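Local coordinates for protein peptidoglycan D,D-transpeptidase FtsI (Burkholderia pseudomallei, PDB 6HZI) that probably cross-links peptidoglycan strands as a D,D-transpeptidase of the penicillin-binding protein family, the class of enzymes that beta-lactam antibiotics acylate, at residues K28-A33 with P299-H304; S237-Q242 with Y253-K258; T43-S48 with F209-A214; A160-P165 with G182-L187. One frame throughout, in Å; residues are numbered along the deposited sequence.

Contact 1 of 4, residues K28-A33 with P299-H304; sequences KFHAKA and PTTGGH
Phe29, His30 and Ala31 meet Pro299, Thr300 and Thr301 in a polar loop-to-loop contact at the ends of two neighbouring inner strands of the main sheet. The first loop leaves helix 12-28 for strand 33-40. The second follows strand 290-297. The main link is a backbone bond from Thr300 N to Phe29 O, 2.9 Å long and nearly straight at 167°. Thr301 N adds a weak bond to the same oxygen. Thr300 OG1 donates to His30 O at 3.2 Å, tilted from the carbonyl plane. His30 CG stands beside the backbone N (chi1 -58°). His30 ND1 meets Thr301 OG1 at 3.1 Å, at the edge of the imidazole and in its plane. Either atom could be the donor. Apolar contacts adjoin these bonds. Phe29 CB touches Pro299 CB at 4.0 Å, and Ala31 CB packs on Pro299 CA at 3.9 Å. The phenyl ring turns an edge to the second loop, with Phe29 CD1 3.2 Å from Thr301 O. Phe305 and Val309 also touch Phe29, which is buried, while His30 and both threonines are exposed. His30, with positive phi, is the C-prime residue of a Schellman motif, with Ala31 N bonded to Val26 O and His30 N to Glu27 O. The arrangement is that of a Schellman-terminated helix whose exit loop is bonded to a neighbouring loop.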
loop_
_atom_site.group_PDB
_atom_site.type_symbol
_atom_site.label_atom_id
_atom_site.label_comp_id
_atom_site.label_asym_id
_atom_site.label_seq_id
_atom_site.Cartn_x
_atom_site.Cartn_y
_atom_site.Cartn_z
ATOM N N LYS A 28 -17.265 3.252 -14.608
ATOM C CA LYS A 28 -16.482 4.017 -15.622
ATOM C C LYS A 28 -15.408 3.163 -16.327
ATOM O O LYS A 28 -15.107 3.474 -17.466
ATOM C CB LYS A 28 -15.771 5.207 -14.967
ATOM C CG LYS A 28 -14.775 5.931 -15.866
ATOM C CD LYS A 28 -14.552 7.375 -15.491
ATOM C CE LYS A 28 -13.992 8.209 -16.631
ATOM N NZ LYS A 28 -13.965 9.643 -16.249
ATOM N N PHE A 29 -14.797 2.189 -15.659
ATOM C CA PHE A 29 -13.724 1.301 -16.177
ATOM C C PHE A 29 -14.286 -0.109 -16.387
ATOM O O PHE A 29 -13.512 -1.034 -16.673
ATOM C CB PHE A 29 -12.502 1.237 -15.250
ATOM C CG PHE A 29 -11.854 2.566 -14.928
ATOM C CD1 PHE A 29 -11.362 3.387 -15.929
ATOM C CD2 PHE A 29 -11.682 2.980 -13.609
ATOM C CE1 PHE A 29 -10.753 4.601 -15.627
ATOM C CE2 PHE A 29 -11.082 4.197 -13.307
ATOM C CZ PHE A 29 -10.614 5.010 -14.316
ATOM N N HIS A 30 -15.596 -0.277 -16.282
ATOM C CA HIS A 30 -16.304 -1.567 -16.541
ATOM C C HIS A 30 -15.497 -2.680 -15.893
ATOM O O HIS A 30 -15.050 -3.588 -16.609
ATOM C CB HIS A 30 -16.560 -1.814 -18.045
ATOM C CG HIS A 30 -17.363 -0.727 -18.672
ATOM N ND1 HIS A 30 -16.784 0.499 -19.075
ATOM C CD2 HIS A 30 -18.692 -0.626 -18.893
ATOM C CE1 HIS A 30 -17.741 1.299 -19.536
ATOM N NE2 HIS A 30 -18.921 0.631 -19.437
ATOM N N ALA A 31 -15.283 -2.565 -14.584
ATOM C CA ALA A 31 -14.417 -3.487 -13.823
ATOM C C ALA A 31 -15.311 -4.586 -13.286
ATOM O O ALA A 31 -16.533 -4.358 -13.292
ATOM C CB ALA A 31 -13.701 -2.755 -12.719
ATOM N N LYS A 32 -14.719 -5.688 -12.822
ATOM C CA LYS A 32 -15.469 -6.803 -12.195
ATOM C C LYS A 32 -15.932 -6.407 -10.778
ATOM O O LYS A 32 -16.985 -6.929 -10.305
ATOM C CB LYS A 32 -14.587 -8.059 -12.231
ATOM C CG LYS A 32 -14.857 -9.109 -11.168
ATOM C CD LYS A 32 -14.028 -10.371 -11.329
ATOM C CE LYS A 32 -14.650 -11.523 -10.560
ATOM N NZ LYS A 32 -13.765 -12.711 -10.486
ATOM N N ALA A 33 -15.170 -5.548 -10.092
ATOM C CA ALA A 33 -15.266 -5.343 -8.625
ATOM C C ALA A 33 -14.236 -4.324 -8.117
ATOM O O ALA A 33 -13.159 -4.087 -8.740
ATOM C CB ALA A 33 -15.092 -6.655 -7.892
ATOM N N PRO A 299 -10.339 -4.171 -14.542
ATOM C CA PRO A 299 -10.885 -3.062 -15.328
ATOM C C PRO A 299 -10.678 -3.365 -16.816
ATOM O O PRO A 299 -9.805 -4.166 -17.141
ATOM C CB PRO A 299 -10.017 -1.869 -14.930
ATOM C CG PRO A 299 -8.696 -2.501 -14.502
ATOM C CD PRO A 299 -9.027 -3.877 -13.954
ATOM N N THR A 300 -11.476 -2.760 -17.689
ATOM C CA THR A 300 -11.471 -3.117 -19.131
ATOM C C THR A 300 -11.424 -1.868 -20.006
ATOM O O THR A 300 -11.191 -2.058 -21.198
ATOM C CB THR A 300 -12.650 -4.027 -19.510
ATOM O OG1 THR A 300 -13.799 -3.176 -19.488
ATOM C CG2 THR A 300 -12.788 -5.255 -18.624
ATOM N N THR A 301 -11.616 -0.665 -19.462
ATOM C CA THR A 301 -11.605 0.594 -20.252
ATOM C C THR A 301 -10.788 1.631 -19.490
ATOM O O THR A 301 -11.400 2.600 -19.015
ATOM C CB THR A 301 -13.017 1.078 -20.634
ATOM O OG1 THR A 301 -13.814 1.410 -19.497
ATOM C CG2 THR A 301 -13.795 0.054 -21.436
ATOM N N GLY A 302 -9.464 1.416 -19.422
ATOM C CA GLY A 302 -8.460 2.321 -18.821
ATOM C C GLY A 302 -8.618 3.798 -19.200
ATOM O O GLY A 302 -8.442 4.636 -18.293
ATOM N N GLY A 303 -8.887 4.134 -20.477
ATOM C CA GLY A 303 -8.942 5.528 -20.985
ATOM C C GLY A 303 -7.592 6.232 -20.886
ATOM O O GLY A 303 -6.601 5.597 -21.289
ATOM N N HIS A 304 -7.544 7.454 -20.319
ATOM C CA HIS A 304 -6.327 8.310 -20.128
ATOM C C HIS A 304 -5.417 7.815 -18.992
ATOM O O HIS A 304 -4.293 8.356 -18.885
ATOM C CB HIS A 304 -6.673 9.779 -19.797
ATOM C CG HIS A 304 -7.499 10.470 -20.829
ATOM N ND1 HIS A 304 -6.972 10.917 -22.031
ATOM C CD2 HIS A 304 -8.809 10.798 -20.847
ATOM C CE1 HIS A 304 -7.922 11.483 -22.749
ATOM N NE2 HIS A 304 -9.059 11.423 -22.043
#

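Contact 2 of 4, residues S237-Q242 with Y253-K258; sequences SVVSPQ and YRVGGK
Val238 and Val239 pack against Val255, Gly257 and Lys258, where the end of helix 225-238 lies beside strand 256-266 of the antiparallel sheet in the penicillin-binding transpeptidase fold. No hydrogen bond crosses between the segments. The tight part is around Gly257. Its carbonyl oxygen is met by the branched end of Val238, with CG1 at 3.4 Å from Gly257 O and CB just as near. The Val238 and Lys258 side chains cross at about a right angle, and Val238 CG2 reaches Lys258 CD at 4.2 Å. The Val239 part is looser. Its CG1 stands anti to the backbone N (chi1 -176°) and meets Val255 CG2 at 3.9 Å, while CG2 comes no nearer than 4.2 Å to Gly257 N. Val239 is partly exposed. Beyond it the chain turns toward solvent, and Pro241 and Gln242 are exposed. Ser237 O holds this turn by accepting from both Ser240 OG, at 2.8 Å, and Ser240 N, at 3.3 Å. Lys258 opens a KSG sequence that matches the K(T/S)G motif of this family, so the buried side probably borders the active site. Ser67 touches the lysine, consistent with the nucleophile of the SxxK motif. Lys258 starts out away from the helix end, and its chain bends at chi2 and chi4 to bring NZ to a hydrogen bond with Ser121 OG.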
loop_
_atom_site.group_PDB
_atom_site.type_symbol
_atom_site.label_atom_id
_atom_site.label_comp_id
_atom_site.label_asym_id
_atom_site.label_seq_id
_atom_site.Cartn_x
_atom_site.Cartn_y
_atom_site.Cartn_z
ATOM N N SER A 237 7.303 11.416 -3.067
ATOM C CA SER A 237 8.024 11.588 -4.346
ATOM C C SER A 237 7.295 10.814 -5.454
ATOM O O SER A 237 7.369 11.244 -6.638
ATOM C CB SER A 237 9.461 11.220 -4.214
ATOM O OG SER A 237 9.654 9.803 -4.096
ATOM N N VAL A 238 6.575 9.741 -5.116
ATOM C CA VAL A 238 5.865 8.871 -6.120
ATOM C C VAL A 238 4.815 9.675 -6.908
ATOM O O VAL A 238 4.556 9.324 -8.089
ATOM C CB VAL A 238 5.178 7.684 -5.426
ATOM C CG1 VAL A 238 4.177 6.998 -6.342
ATOM C CG2 VAL A 238 6.192 6.691 -4.879
ATOM N N VAL A 239 4.182 10.652 -6.250
ATOM C CA VAL A 239 3.009 11.373 -6.790
ATOM C C VAL A 239 3.458 12.747 -7.263
ATOM O O VAL A 239 2.641 13.632 -7.328
ATOM C CB VAL A 239 1.899 11.422 -5.741
ATOM C CG1 VAL A 239 0.639 12.063 -6.289
ATOM C CG2 VAL A 239 1.579 10.017 -5.258
ATOM N N SER A 240 4.717 12.854 -7.665
ATOM C CA SER A 240 5.294 13.997 -8.406
ATOM C C SER A 240 5.356 13.656 -9.889
ATOM O O SER A 240 5.119 12.524 -10.318
ATOM C CB SER A 240 6.651 14.398 -7.827
ATOM O OG SER A 240 7.678 13.491 -8.205
ATOM N N PRO A 241 5.642 14.663 -10.742
ATOM C CA PRO A 241 5.832 14.424 -12.172
ATOM C C PRO A 241 6.896 13.357 -12.452
ATOM O O PRO A 241 6.693 12.602 -13.353
ATOM C CB PRO A 241 6.226 15.826 -12.677
ATOM C CG PRO A 241 5.489 16.772 -11.729
ATOM C CD PRO A 241 5.695 16.099 -10.390
ATOM N N GLN A 242 7.929 13.264 -11.612
ATOM C CA GLN A 242 9.056 12.293 -11.748
ATOM C C GLN A 242 8.722 10.928 -11.124
ATOM O O GLN A 242 9.516 10.006 -11.302
ATOM C CB GLN A 242 10.314 12.808 -11.044
ATOM C CG GLN A 242 10.876 14.097 -11.613
ATOM C CD GLN A 242 10.047 15.321 -11.299
ATOM O OE1 GLN A 242 9.437 15.465 -10.228
ATOM N NE2 GLN A 242 9.999 16.213 -12.275
ATOM N N TYR A 253 -3.469 19.365 -1.443
ATOM C CA TYR A 253 -2.843 18.570 -0.355
ATOM C C TYR A 253 -1.595 17.836 -0.849
ATOM O O TYR A 253 -1.493 17.340 -1.999
ATOM C CB TYR A 253 -3.816 17.561 0.249
ATOM C CG TYR A 253 -5.078 18.148 0.826
ATOM C CD1 TYR A 253 -5.139 18.577 2.144
ATOM C CD2 TYR A 253 -6.227 18.228 0.058
ATOM C CE1 TYR A 253 -6.300 19.115 2.673
ATOM C CE2 TYR A 253 -7.402 18.753 0.572
ATOM C CZ TYR A 253 -7.432 19.220 1.874
ATOM O OH TYR A 253 -8.618 19.731 2.332
ATOM N N ARG A 254 -0.622 17.798 0.039
ATOM C CA ARG A 254 0.522 16.866 -0.064
ATOM C C ARG A 254 0.042 15.457 0.330
ATOM O O ARG A 254 -0.505 15.262 1.459
ATOM C CB ARG A 254 1.663 17.367 0.828
ATOM C CG ARG A 254 2.245 18.698 0.375
ATOM C CD ARG A 254 3.235 19.239 1.385
ATOM N NE ARG A 254 4.327 18.314 1.553
ATOM C CZ ARG A 254 5.204 18.409 2.528
ATOM N NH1 ARG A 254 5.160 19.439 3.338
ATOM N NH2 ARG A 254 6.132 17.490 2.707
ATOM N N VAL A 255 0.260 14.518 -0.574
ATOM C CA VAL A 255 -0.090 13.090 -0.418
ATOM C C VAL A 255 1.097 12.223 -0.858
ATOM O O VAL A 255 1.988 12.706 -1.557
ATOM C CB VAL A 255 -1.316 12.754 -1.274
ATOM C CG1 VAL A 255 -2.467 13.696 -0.996
ATOM C CG2 VAL A 255 -1.005 12.713 -2.761
ATOM N N GLY A 256 1.066 10.949 -0.493
ATOM C CA GLY A 256 2.087 9.978 -0.869
ATOM C C GLY A 256 1.443 8.619 -0.877
ATOM O O GLY A 256 0.500 8.412 -0.108
ATOM N N GLY A 257 1.890 7.737 -1.740
ATOM C CA GLY A 257 1.292 6.407 -1.814
ATOM C C GLY A 257 2.072 5.590 -2.790
ATOM O O GLY A 257 3.108 6.061 -3.236
ATOM N N LYS A 258 1.611 4.391 -3.051
ATOM C CA LYS A 258 2.324 3.453 -3.933
ATOM C C LYS A 258 1.278 2.645 -4.698
ATOM O O LYS A 258 0.210 2.298 -4.082
ATOM C CB LYS A 258 3.243 2.565 -3.090
ATOM C CG LYS A 258 4.245 1.764 -3.905
ATOM C CD LYS A 258 5.326 2.619 -4.531
ATOM C CE LYS A 258 6.073 1.923 -5.651
ATOM N NZ LYS A 258 5.186 1.670 -6.810
#

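Contact 3 of 4, residues T43-S48 with F209-A214; sequences TGEVLS and FKTNDA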
loop_
_atom_site.group_PDB
_atom_site.type_symbol
_atom_site.label_atom_id
_atom_site.label_comp_id
_atom_site.label_asym_id
_atom_site.label_seq_id
_atom_site.Cartn_x
_atom_site.Cartn_y
_atom_site.Cartn_z
ATOM N N THR A 43 -5.631 6.771 15.655
ATOM C CA THR A 43 -6.419 5.826 16.496
ATOM C C THR A 43 -6.452 4.426 15.896
ATOM O O THR A 43 -6.928 3.539 16.625
ATOM C CB THR A 43 -7.856 6.335 16.651
ATOM O OG1 THR A 43 -8.501 6.343 15.363
ATOM C CG2 THR A 43 -7.881 7.733 17.240
ATOM N N GLY A 44 -6.118 4.265 14.598
ATOM C CA GLY A 44 -6.366 3.002 13.851
ATOM C C GLY A 44 -7.851 2.696 13.625
ATOM O O GLY A 44 -8.149 1.569 13.202
ATOM N N GLU A 45 -8.756 3.661 13.853
ATOM C CA GLU A 45 -10.199 3.509 13.582
ATOM C C GLU A 45 -10.445 3.457 12.079
ATOM O O GLU A 45 -9.915 4.280 11.332
ATOM C CB GLU A 45 -10.969 4.686 14.172
ATOM C CG GLU A 45 -10.929 4.718 15.687
ATOM C CD GLU A 45 -11.644 5.894 16.344
ATOM O OE1 GLU A 45 -12.252 6.684 15.628
ATOM O OE2 GLU A 45 -11.607 5.990 17.579
ATOM N N VAL A 46 -11.248 2.510 11.638
ATOM C CA VAL A 46 -11.729 2.445 10.239
ATOM C C VAL A 46 -12.834 3.497 10.061
ATOM O O VAL A 46 -13.911 3.354 10.704
ATOM C CB VAL A 46 -12.239 1.036 9.919
ATOM C CG1 VAL A 46 -12.823 0.932 8.510
ATOM C CG2 VAL A 46 -11.166 -0.018 10.143
ATOM N N LEU A 47 -12.599 4.508 9.213
ATOM C CA LEU A 47 -13.599 5.577 8.940
ATOM C C LEU A 47 -14.520 5.104 7.807
ATOM O O LEU A 47 -15.686 5.536 7.768
ATOM C CB LEU A 47 -12.912 6.912 8.604
ATOM C CG LEU A 47 -11.930 7.418 9.662
ATOM C CD1 LEU A 47 -11.312 8.773 9.268
ATOM C CD2 LEU A 47 -12.664 7.510 10.977
ATOM N N SER A 48 -14.047 4.207 6.938
ATOM C CA SER A 48 -14.910 3.684 5.866
ATOM C C SER A 48 -14.395 2.335 5.450
ATOM O O SER A 48 -13.194 2.046 5.627
ATOM C CB SER A 48 -15.004 4.602 4.665
ATOM O OG SER A 48 -13.751 4.683 3.983
ATOM N N PHE A 209 -14.451 -0.148 15.803
ATOM C CA PHE A 209 -15.023 0.454 17.035
ATOM C C PHE A 209 -14.197 1.663 17.448
ATOM O O PHE A 209 -12.987 1.660 17.230
ATOM C CB PHE A 209 -15.055 -0.557 18.186
ATOM C CG PHE A 209 -16.110 -1.623 18.029
ATOM C CD1 PHE A 209 -15.848 -2.773 17.318
ATOM C CD2 PHE A 209 -17.366 -1.459 18.565
ATOM C CE1 PHE A 209 -16.832 -3.729 17.130
ATOM C CE2 PHE A 209 -18.331 -2.443 18.432
ATOM C CZ PHE A 209 -18.059 -3.576 17.709
ATOM N N LYS A 210 -14.851 2.671 18.025
ATOM C CA LYS A 210 -14.173 3.900 18.516
ATOM C C LYS A 210 -13.308 3.519 19.709
ATOM O O LYS A 210 -13.680 2.618 20.427
ATOM C CB LYS A 210 -15.175 5.000 18.855
ATOM C CG LYS A 210 -15.821 5.596 17.627
ATOM C CD LYS A 210 -16.319 6.989 17.796
ATOM C CE LYS A 210 -17.025 7.466 16.544
ATOM N NZ LYS A 210 -17.737 8.747 16.766
ATOM N N THR A 211 -12.132 4.110 19.786
ATOM C CA THR A 211 -11.133 3.941 20.861
ATOM C C THR A 211 -11.414 4.960 21.969
ATOM O O THR A 211 -12.174 5.899 21.705
ATOM C CB THR A 211 -9.763 4.123 20.212
ATOM O OG1 THR A 211 -9.607 5.430 19.614
ATOM C CG2 THR A 211 -9.567 3.047 19.168
ATOM N N ASN A 212 -10.793 4.799 23.141
ATOM C CA ASN A 212 -10.874 5.736 24.304
ATOM C C ASN A 212 -9.699 6.702 24.264
ATOM O O ASN A 212 -8.563 6.197 24.131
ATOM C CB ASN A 212 -10.733 5.025 25.655
ATOM C CG ASN A 212 -11.814 3.994 25.887
ATOM O OD1 ASN A 212 -12.269 3.310 24.961
ATOM N ND2 ASN A 212 -12.241 3.893 27.130
ATOM N N ASP A 213 -9.946 8.005 24.436
ATOM C CA ASP A 213 -8.886 9.033 24.677
ATOM C C ASP A 213 -8.171 8.755 26.011
ATOM O O ASP A 213 -6.992 9.138 26.126
ATOM C CB ASP A 213 -9.453 10.453 24.678
ATOM C CG ASP A 213 -10.052 10.825 23.341
ATOM O OD1 ASP A 213 -11.247 10.522 23.156
ATOM O OD2 ASP A 213 -9.307 11.378 22.490
ATOM N N ALA A 214 -8.862 8.112 26.967
ATOM C CA ALA A 214 -8.355 7.718 28.306
ATOM C C ALA A 214 -7.155 6.781 28.148
ATOM O O ALA A 214 -6.109 7.031 28.772
ATOM C CB ALA A 214 -9.451 7.057 29.121
#
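Glu45 sets CG anti to its own carbonyl carbon (chi1 -67°) and keeps CD anti to CA, an extended chain that reaches across to Thr211. Thr211 holds OG1 between its backbone N and carbonyl carbon (chi1 60°), and this hydroxyl also faces the glutamate. A single carboxylate oxygen, Glu45 OE2, takes both bonds. Thr211 N donates to Glu45 OE2 at 2.9 Å in an almost straight line, with an N-H to oxygen angle of 175°. Thr211 OG1 donates to Glu45 OE2 at the same 2.9 Å. Both donors come on the anti side of the oxygen, each tilted out of the carboxylate plane, from opposite faces. Two donors from one residue should restrict rotation of the carboxylate. The rest is light contact. Glu45 OE2 lies 3.4 Å from Lys210 CA, and Glu45 CG is 4.0 Å from Phe209 O. Thr43 brings CB to 3.6 Å from Thr211 OG1. Lys210 sends its amino group elsewhere, into a salt bridge with Asp6, although its charge may still add to the field around Glu45. Thr43 OG1 accepts from Glu45 N at 3.1 Å and is also bonded to Asp40, which fixes the turn that presents the glutamate. This surface contact ties the loop after helix 187-198 to the turn between strands 33-40 and 46-52. On the strand side the arrangement is an ST turn at Thr43 that presents Glu45 as a side-chain acceptor for the backbone and hydroxyl of Thr211.

Contact 4 of 4, residues A160-P165 with G182-L187; sequences AGRLRP and GLSVSL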
loop_
_atom_site.group_PDB
_atom_site.type_symbol
_atom_site.label_atom_id
_atom_site.label_comp_id
_atom_site.label_asym_id
_atom_site.label_seq_id
_atom_site.Cartn_x
_atom_site.Cartn_y
_atom_site.Cartn_z
ATOM N N ALA A 160 -6.328 -14.778 5.759
ATOM C CA ALA A 160 -4.990 -14.682 6.388
ATOM C C ALA A 160 -3.948 -14.291 5.326
ATOM O O ALA A 160 -2.942 -13.676 5.714
ATOM C CB ALA A 160 -4.629 -15.989 7.049
ATOM N N GLY A 161 -4.206 -14.616 4.051
ATOM C CA GLY A 161 -3.222 -14.535 2.954
ATOM C C GLY A 161 -2.123 -15.589 3.115
ATOM O O GLY A 161 -2.119 -16.307 4.171
ATOM N N ARG A 162 -1.201 -15.673 2.145
ATOM C CA ARG A 162 -0.106 -16.691 2.105
ATOM C C ARG A 162 1.294 -16.042 2.191
ATOM O O ARG A 162 1.636 -15.131 1.407
ATOM C CB ARG A 162 -0.237 -17.578 0.855
ATOM C CG ARG A 162 -1.402 -18.566 0.901
ATOM C CD ARG A 162 -1.577 -19.482 -0.311
ATOM N NE ARG A 162 -2.870 -20.173 -0.287
ATOM C CZ ARG A 162 -3.382 -20.921 -1.270
ATOM N NH1 ARG A 162 -2.721 -21.115 -2.399
ATOM N NH2 ARG A 162 -4.573 -21.472 -1.125
ATOM N N LEU A 163 2.108 -16.600 3.070
ATOM C CA LEU A 163 3.500 -16.228 3.349
ATOM C C LEU A 163 4.316 -17.526 3.471
ATOM O O LEU A 163 4.107 -18.269 4.445
ATOM C CB LEU A 163 3.467 -15.437 4.659
ATOM C CG LEU A 163 4.754 -14.750 5.088
ATOM C CD1 LEU A 163 5.289 -13.888 3.953
ATOM C CD2 LEU A 163 4.512 -13.875 6.309
ATOM N N ARG A 164 5.212 -17.819 2.520
ATOM C CA ARG A 164 6.095 -19.027 2.554
ATOM C C ARG A 164 6.992 -18.881 3.776
ATOM O O ARG A 164 7.313 -17.782 4.214
ATOM C CB ARG A 164 6.824 -19.240 1.223
ATOM C CG ARG A 164 5.867 -19.602 0.088
ATOM C CD ARG A 164 6.415 -19.534 -1.341
ATOM N NE ARG A 164 7.307 -20.654 -1.595
ATOM C CZ ARG A 164 8.603 -20.690 -1.289
ATOM N NH1 ARG A 164 9.303 -21.788 -1.518
ATOM N NH2 ARG A 164 9.208 -19.642 -0.768
ATOM N N PRO A 165 7.257 -19.971 4.516
ATOM C CA PRO A 165 8.122 -19.874 5.696
ATOM C C PRO A 165 9.550 -19.602 5.212
ATOM O O PRO A 165 9.914 -19.992 4.083
ATOM C CB PRO A 165 8.025 -21.222 6.405
ATOM C CG PRO A 165 6.825 -21.897 5.722
ATOM C CD PRO A 165 6.687 -21.309 4.323
ATOM N N GLY A 182 4.922 -13.627 -5.003
ATOM C CA GLY A 182 5.142 -14.898 -4.284
ATOM C C GLY A 182 4.673 -14.810 -2.862
ATOM O O GLY A 182 5.071 -15.643 -2.057
ATOM N N LEU A 183 3.873 -13.799 -2.540
ATOM C CA LEU A 183 3.091 -13.748 -1.276
ATOM C C LEU A 183 1.719 -13.197 -1.636
ATOM O O LEU A 183 1.602 -12.570 -2.723
ATOM C CB LEU A 183 3.810 -12.929 -0.198
ATOM C CG LEU A 183 3.764 -11.403 -0.342
ATOM C CD1 LEU A 183 4.225 -10.713 0.943
ATOM C CD2 LEU A 183 4.608 -10.925 -1.540
ATOM N N SER A 184 0.709 -13.431 -0.793
ATOM C CA SER A 184 -0.642 -12.892 -1.059
ATOM C C SER A 184 -1.125 -12.192 0.211
ATOM O O SER A 184 -0.792 -12.637 1.321
ATOM C CB SER A 184 -1.609 -13.955 -1.579
ATOM O OG SER A 184 -1.748 -14.986 -0.623
ATOM N N VAL A 185 -1.891 -11.118 0.021
ATOM C CA VAL A 185 -2.406 -10.241 1.109
ATOM C C VAL A 185 -3.842 -9.880 0.752
ATOM O O VAL A 185 -4.176 -9.983 -0.432
ATOM C CB VAL A 185 -1.537 -8.973 1.208
ATOM C CG1 VAL A 185 -0.087 -9.339 1.410
ATOM C CG2 VAL A 185 -1.698 -8.068 -0.030
ATOM N N SER A 186 -4.612 -9.373 1.718
ATOM C CA SER A 186 -5.910 -8.698 1.463
ATOM C C SER A 186 -5.675 -7.192 1.391
ATOM O O SER A 186 -4.637 -6.724 1.914
ATOM C CB SER A 186 -6.900 -9.022 2.518
ATOM O OG SER A 186 -6.495 -8.494 3.770
ATOM N N LEU A 187 -6.594 -6.460 0.769
ATOM C CA LEU A 187 -6.474 -4.994 0.755
ATOM C C LEU A 187 -6.479 -4.500 2.203
ATOM O O LEU A 187 -5.730 -3.537 2.519
ATOM C CB LEU A 187 -7.590 -4.354 -0.059
ATOM C CG LEU A 187 -7.412 -2.842 -0.227
ATOM C CD1 LEU A 187 -6.227 -2.540 -1.130
ATOM C CD2 LEU A 187 -8.670 -2.181 -0.774
#
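Arg162 and Ser184 form the first shell, joined through their backbones and the serine hydroxyl. Ser184 N donates to Arg162 O at 2.9 Å, in the carbonyl plane and on a lone pair, with an N-H to oxygen angle of 165°. In return Arg162 N meets two oxygens of one serine. The shorter bond, to Ser184 OG at 2.9 Å, is bent (138°), and its N-H is shared with Ser184 O. The bond to Ser184 O is weak, at 3.2 Å. The hydroxyl can serve here because Ser184 OG lies between the backbone N and the carbonyl carbon (chi1 60°). It also touches Arg162 CB at 3.3 Å. Around these bonds are close carbon contacts. Gly161, with positive phi, brings its CA against Ser184 O in a CA-H...O contact at 3.5 Å. Leu183 CA makes a like contact with Arg162 O at 3.4 Å. At the edge, Arg164 CD comes only to 4.2 Å from Gly182 O. The next shell positions these pieces. Gly182 N bonds to Glu64, Arg164 O to Trp169, and Gln189 joins Ala160 O to Ser186 N. Leu183 and Val185 both lean on Pro65 and Leu147. Leu163 rests on helix 135-144 through Trp139, Tyr142 and Thr143. The loop ahead of helix 171-178 lies against the residues leading into short strand 185-186, which pairs with strand 62-63 and leads into helix 187-198, N-capped by Ser186.

Contact 2 is the buried one of the four, contacts 3 and 4 lie at the surface, and contact 1 is partly buried. Chemistry follows place. Contact 2 has only apolar and carbonyl packing between its segments, contact 3 depends on one charged side chain, and contacts 1 and 4 rely on backbone bonds supplemented by hydroxyls. Contacts 2 and 3 reach the same six-stranded sheet, through strands 256-266 and 46-52, and contact 1 joins loops flanking its strands 33-40 and 290-297. Contact 4 involves the small two-stranded sheet instead and lies across the chain's centre from contact 2, about 27 Å between centres. None of the four touch.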